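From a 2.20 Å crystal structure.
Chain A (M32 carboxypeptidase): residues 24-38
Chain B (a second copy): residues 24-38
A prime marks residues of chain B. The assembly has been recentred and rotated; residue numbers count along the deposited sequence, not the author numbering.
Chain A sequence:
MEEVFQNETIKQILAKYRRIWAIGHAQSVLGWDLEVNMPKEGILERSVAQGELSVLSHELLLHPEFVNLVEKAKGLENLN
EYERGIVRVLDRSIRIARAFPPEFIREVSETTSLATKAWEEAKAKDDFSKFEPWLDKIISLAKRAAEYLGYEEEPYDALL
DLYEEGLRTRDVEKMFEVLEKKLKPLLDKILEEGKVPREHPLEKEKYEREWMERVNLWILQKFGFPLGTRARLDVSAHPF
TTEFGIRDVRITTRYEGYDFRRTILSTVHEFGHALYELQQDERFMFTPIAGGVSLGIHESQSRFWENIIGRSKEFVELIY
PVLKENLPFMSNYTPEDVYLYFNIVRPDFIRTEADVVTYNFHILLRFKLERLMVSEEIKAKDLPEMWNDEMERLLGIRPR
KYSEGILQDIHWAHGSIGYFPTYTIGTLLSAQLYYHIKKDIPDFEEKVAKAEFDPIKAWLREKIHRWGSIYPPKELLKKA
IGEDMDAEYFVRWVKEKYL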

# COMPACT_ATOMS: atom_id res chain seq x y z
N GLY A 24 6.98 10.41 2.64
CA GLY A 24 6.86 9.64 3.87
C GLY A 24 5.56 8.86 3.95
O GLY A 24 5.52 7.70 4.40
N HIS A 25 4.48 9.48 3.51
CA HIS A 25 3.19 8.81 3.48
C HIS A 25 3.40 7.57 2.63
O HIS A 25 3.05 6.45 3.00
CB HIS A 25 2.16 9.70 2.81
CG HIS A 25 0.83 9.05 2.64
ND1 HIS A 25 -0.06 8.90 3.68
CD2 HIS A 25 0.23 8.51 1.55
CE1 HIS A 25 -1.15 8.29 3.23
NE2 HIS A 25 -1.00 8.05 1.94
N ALA A 26 4.01 7.78 1.47
CA ALA A 26 4.29 6.70 0.54
C ALA A 26 5.19 5.63 1.19
O ALA A 26 4.92 4.45 1.07
CB ALA A 26 4.92 7.25 -0.73
N GLN A 27 6.25 6.04 1.89
CA GLN A 27 7.13 5.05 2.52
C GLN A 27 6.38 4.16 3.51
O GLN A 27 6.61 2.95 3.56
CB GLN A 27 8.31 5.74 3.24
CG GLN A 27 9.39 6.32 2.33
CD GLN A 27 10.37 5.27 1.79
OE1 GLN A 27 11.57 5.54 1.65
NE2 GLN A 27 9.86 4.09 1.48
N SER A 28 5.48 4.74 4.29
CA SER A 28 4.70 3.98 5.27
C SER A 28 3.82 2.93 4.59
O SER A 28 3.76 1.77 5.02
CB SER A 28 3.79 4.90 6.09
OG SER A 28 4.55 5.82 6.85
N VAL A 29 3.14 3.35 3.54
CA VAL A 29 2.27 2.45 2.82
C VAL A 29 3.09 1.29 2.25
O VAL A 29 2.67 0.14 2.30
CB VAL A 29 1.53 3.19 1.69
CG1 VAL A 29 0.71 2.21 0.87
CG2 VAL A 29 0.61 4.24 2.30
N LEU A 30 4.27 1.61 1.73
CA LEU A 30 5.17 0.60 1.17
C LEU A 30 5.60 -0.42 2.20
O LEU A 30 5.52 -1.63 1.97
CB LEU A 30 6.41 1.30 0.59
CG LEU A 30 6.45 1.51 -0.93
CD1 LEU A 30 5.06 1.70 -1.47
CD2 LEU A 30 7.34 2.71 -1.25
N GLY A 31 6.07 0.07 3.35
CA GLY A 31 6.51 -0.82 4.42
C GLY A 31 5.39 -1.66 4.97
O GLY A 31 5.53 -2.87 5.15
N TRP A 32 4.25 -1.03 5.23
CA TRP A 32 3.10 -1.76 5.74
C TRP A 32 2.71 -2.86 4.77
O TRP A 32 2.53 -4.02 5.15
CB TRP A 32 1.91 -0.80 5.94
CG TRP A 32 0.64 -1.47 6.39
CD1 TRP A 32 0.31 -1.82 7.67
CD2 TRP A 32 -0.45 -1.89 5.56
NE1 TRP A 32 -0.92 -2.44 7.68
CE2 TRP A 32 -1.41 -2.49 6.40
CE3 TRP A 32 -0.71 -1.81 4.18
CZ2 TRP A 32 -2.62 -3.01 5.91
CZ3 TRP A 32 -1.91 -2.33 3.69
CH2 TRP A 32 -2.85 -2.93 4.55
N ASP A 33 2.57 -2.49 3.50
CA ASP A 33 2.16 -3.46 2.49
C ASP A 33 3.18 -4.58 2.35
O ASP A 33 2.82 -5.75 2.19
CB ASP A 33 1.93 -2.76 1.13
CG ASP A 33 1.65 -3.74 0.02
OD1 ASP A 33 2.59 -4.10 -0.72
OD2 ASP A 33 0.49 -4.18 -0.08
N LEU A 34 4.46 -4.22 2.43
CA LEU A 34 5.50 -5.23 2.34
C LEU A 34 5.26 -6.31 3.40
O LEU A 34 5.33 -7.50 3.09
CB LEU A 34 6.88 -4.57 2.50
CG LEU A 34 8.12 -5.34 2.99
CD1 LEU A 34 8.08 -6.80 2.64
CD2 LEU A 34 9.34 -4.67 2.38
N GLU A 35 4.94 -5.90 4.63
CA GLU A 35 4.69 -6.83 5.74
C GLU A 35 3.36 -7.57 5.69
O GLU A 35 3.28 -8.74 6.04
CB GLU A 35 4.73 -6.11 7.09
CG GLU A 35 6.07 -5.56 7.56
CD GLU A 35 7.15 -6.63 7.68
OE1 GLU A 35 6.88 -7.74 8.19
OE2 GLU A 35 8.28 -6.33 7.28
N VAL A 36 2.31 -6.88 5.25
CA VAL A 36 0.98 -7.47 5.25
C VAL A 36 0.41 -8.09 3.97
O VAL A 36 -0.30 -9.08 4.05
CB VAL A 36 -0.05 -6.42 5.78
CG1 VAL A 36 -1.47 -6.99 5.75
CG2 VAL A 36 0.33 -6.00 7.20
N ASN A 37 0.71 -7.53 2.81
CA ASN A 37 0.12 -8.06 1.58
C ASN A 37 1.02 -8.59 0.47
O ASN A 37 0.67 -9.56 -0.20
CB ASN A 37 -0.80 -7.01 0.97
CG ASN A 37 -1.81 -6.48 1.95
OD1 ASN A 37 -2.50 -7.25 2.60
ND2 ASN A 37 -1.93 -5.16 2.04
N MET A 38 2.14 -7.92 0.26
CA MET A 38 3.08 -8.22 -0.81
C MET A 38 3.42 -9.67 -1.13
O MET A 38 3.80 -10.44 -0.25
CB MET A 38 4.40 -7.46 -0.59
CG MET A 38 5.32 -7.42 -1.80
SD MET A 38 6.96 -6.78 -1.48
CE MET A 38 7.64 -8.10 -0.44
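Chain B 24-38: GHAQSVLGWDLEVNM

The most unusual feature of this contact is that three residues meet their own copies along an exact two-fold axis: Ala26 faces Ala26′, Val29 faces Val29′ and Asn37 faces Asn37′, so that an apolar seam ends in a pair of side-chain amides. No hydrogen bond crosses between the two stretches; the contact is made by side chains packing together.

Chain B repeats the backbone of chain A. Residues 24′ to 36′ are helical, continuing a helix that begins earlier in the chain, and Asn37′ is the first residue to leave helical phi/psi, at -121/-37°. The N-to-C directions of the two helices make an angle of 70°, with a signed crossing angle of 70°, and their axes approach to 9.6 Å. The backbones are nearest at alanine, where Ala26 CA and Ala26′ CA lie 6.0 Å apart; farther along, Val29 CA lies 7.1 Å from Leu30′ CA, and the symmetry repeats the pairing with Leu30 and Val29′.

A small residue suits the place of closest backbone approach. The methyl groups there, Ala26 CB and Ala26′ CB, are 4.1 Å apart, in contact although each CA-to-CB bond points sideways. One turn on, Val29 points toward the other helix in the t rotamer, and its CG1 meets Val29′ CG1 at 3.4 Å, a tight approach for two methyl groups. A beta-branched side chain serves well here, because it fills space close to the backbone. Leu30′ sets out sideways, but its end comes nearer: its CD1 lies 3.8 Å from Val29 CB, 4.3 Å from Ala26 CA and 4.3 Å from His25 CD2. The length of leucine lets one methyl reach three residues of the opposing helix, and its chi1 of -100° and chi2 of 31° both lie between the usual wells. Leu30 does the same to His25′, Ala26′ and Val29′. The two leucines each have 65 Å² covered, the largest share of any residue in a contact that buries 525 Å² in all, both sides summed.

Toward the C-terminal ends the character turns polar. Trp32 and Asp33′ both point toward the opposite chain, and Trp32 CZ3 lies 3.7 Å from Asp33′ OD2. Buried His25 and Asp33 suit their places because their ring nitrogens and carboxylate oxygens are hydrogen-bonded elsewhere in the structure. The broad indole offers a long ring edge, and Asn37′ ND2 sits at that edge, near the ring plane, 3.8 Å from Trp32 CH2. Within chain B, Asn37′ ND2 also gives a weak hydrogen bond to Asp33′ OD2, at 3.4 Å, across the last turn of the helix. Asparagine suits a helix end, since it readily adopts non-helical backbone angles while its amide can still turn back to the carboxylate. Across the axis Asn37 ND2 and Asn37′ ND2 are 3.6 Å apart. Both are amide nitrogens and donors, so this close pair is not a hydrogen bond; each instead gives its weak bond to the aspartate of its own chain.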

# COMPACT_ATOMS: atom_id res chain seq x y z
N GLY B 24 6.46 6.05 -9.26
CA GLY B 24 5.36 5.33 -9.90
C GLY B 24 4.99 4.07 -9.14
O GLY B 24 3.80 3.72 -9.00
N HIS B 25 6.00 3.35 -8.67
CA HIS B 25 5.75 2.15 -7.89
C HIS B 25 4.89 2.60 -6.72
O HIS B 25 3.86 2.01 -6.41
CB HIS B 25 7.07 1.61 -7.35
CG HIS B 25 6.91 0.43 -6.45
ND1 HIS B 25 6.65 -0.84 -6.92
CD2 HIS B 25 6.98 0.33 -5.10
CE1 HIS B 25 6.56 -1.67 -5.89
NE2 HIS B 25 6.76 -0.99 -4.78
N ALA B 26 5.34 3.67 -6.07
CA ALA B 26 4.62 4.22 -4.93
C ALA B 26 3.20 4.64 -5.32
O ALA B 26 2.26 4.34 -4.60
CB ALA B 26 5.41 5.40 -4.36
N GLN B 27 3.02 5.32 -6.45
CA GLN B 27 1.68 5.73 -6.86
C GLN B 27 0.73 4.54 -7.01
O GLN B 27 -0.43 4.61 -6.60
CB GLN B 27 1.72 6.53 -8.18
CG GLN B 27 2.26 7.96 -8.07
CD GLN B 27 1.26 8.97 -7.52
OE1 GLN B 27 1.23 10.13 -7.95
NE2 GLN B 27 0.45 8.54 -6.56
N SER B 28 1.21 3.45 -7.59
CA SER B 28 0.39 2.25 -7.77
C SER B 28 -0.07 1.67 -6.44
O SER B 28 -1.24 1.31 -6.26
CB SER B 28 1.17 1.17 -8.53
OG SER B 28 1.50 1.60 -9.84
N VAL B 29 0.87 1.56 -5.52
CA VAL B 29 0.56 1.02 -4.21
C VAL B 29 -0.49 1.89 -3.53
O VAL B 29 -1.42 1.39 -2.91
CB VAL B 29 1.83 0.93 -3.34
CG1 VAL B 29 1.47 0.46 -1.94
CG2 VAL B 29 2.79 -0.07 -3.98
N LEU B 30 -0.34 3.20 -3.67
CA LEU B 30 -1.28 4.16 -3.08
C LEU B 30 -2.68 4.00 -3.64
O LEU B 30 -3.65 3.91 -2.89
CB LEU B 30 -0.78 5.59 -3.36
CG LEU B 30 -0.06 6.31 -2.22
CD1 LEU B 30 0.67 5.32 -1.36
CD2 LEU B 30 0.88 7.36 -2.80
N GLY B 31 -2.79 3.95 -4.97
CA GLY B 31 -4.08 3.80 -5.61
C GLY B 31 -4.72 2.47 -5.29
O GLY B 31 -5.91 2.40 -4.96
N TRP B 32 -3.95 1.40 -5.38
CA TRP B 32 -4.47 0.08 -5.07
C TRP B 32 -5.00 0.06 -3.64
O TRP B 32 -6.12 -0.38 -3.38
CB TRP B 32 -3.36 -0.98 -5.22
CG TRP B 32 -3.78 -2.38 -4.85
CD1 TRP B 32 -4.46 -3.27 -5.62
CD2 TRP B 32 -3.56 -3.03 -3.58
NE1 TRP B 32 -4.69 -4.43 -4.92
CE2 TRP B 32 -4.14 -4.31 -3.67
CE3 TRP B 32 -2.92 -2.64 -2.39
CZ2 TRP B 32 -4.10 -5.22 -2.60
CZ3 TRP B 32 -2.89 -3.55 -1.32
CH2 TRP B 32 -3.48 -4.82 -1.44
N ASP B 33 -4.18 0.52 -2.71
CA ASP B 33 -4.57 0.51 -1.30
C ASP B 33 -5.79 1.38 -1.07
O ASP B 33 -6.68 1.02 -0.29
CB ASP B 33 -3.40 0.97 -0.41
CG ASP B 33 -3.80 1.11 1.03
OD1 ASP B 33 -4.11 2.24 1.46
OD2 ASP B 33 -3.83 0.08 1.73
N LEU B 34 -5.85 2.52 -1.74
CA LEU B 34 -7.00 3.39 -1.60
C LEU B 34 -8.28 2.61 -1.91
O LEU B 34 -9.25 2.69 -1.15
CB LEU B 34 -6.85 4.61 -2.52
CG LEU B 34 -8.04 5.44 -3.03
CD1 LEU B 34 -9.21 5.42 -2.09
CD2 LEU B 34 -7.56 6.86 -3.26
N GLU B 35 -8.27 1.82 -2.99
CA GLU B 35 -9.43 1.03 -3.40
C GLU B 35 -9.72 -0.21 -2.56
O GLU B 35 -10.87 -0.55 -2.31
CB GLU B 35 -9.28 0.53 -4.85
CG GLU B 35 -9.33 1.57 -5.96
CD GLU B 35 -10.61 2.38 -5.98
OE1 GLU B 35 -11.72 1.81 -5.80
OE2 GLU B 35 -10.51 3.60 -6.18
N VAL B 36 -8.66 -0.89 -2.13
CA VAL B 36 -8.82 -2.14 -1.39
C VAL B 36 -8.76 -2.14 0.14
O VAL B 36 -9.48 -2.91 0.77
CB VAL B 36 -7.79 -3.19 -1.92
CG1 VAL B 36 -7.91 -4.50 -1.13
CG2 VAL B 36 -8.03 -3.43 -3.41
N ASN B 37 -7.92 -1.31 0.74
CA ASN B 37 -7.80 -1.34 2.20
C ASN B 37 -8.11 -0.10 3.03
O ASN B 37 -8.65 -0.21 4.13
CB ASN B 37 -6.39 -1.80 2.57
CG ASN B 37 -6.00 -3.09 1.90
OD1 ASN B 37 -6.73 -4.06 1.94
ND2 ASN B 37 -4.82 -3.11 1.28
N MET B 38 -7.75 1.06 2.50
CA MET B 38 -7.89 2.34 3.18
C MET B 38 -9.16 2.64 3.96
O MET B 38 -10.27 2.52 3.44
CB MET B 38 -7.64 3.49 2.18
CG MET B 38 -7.42 4.85 2.84
SD MET B 38 -7.40 6.24 1.70
CE MET B 38 -9.14 6.25 1.19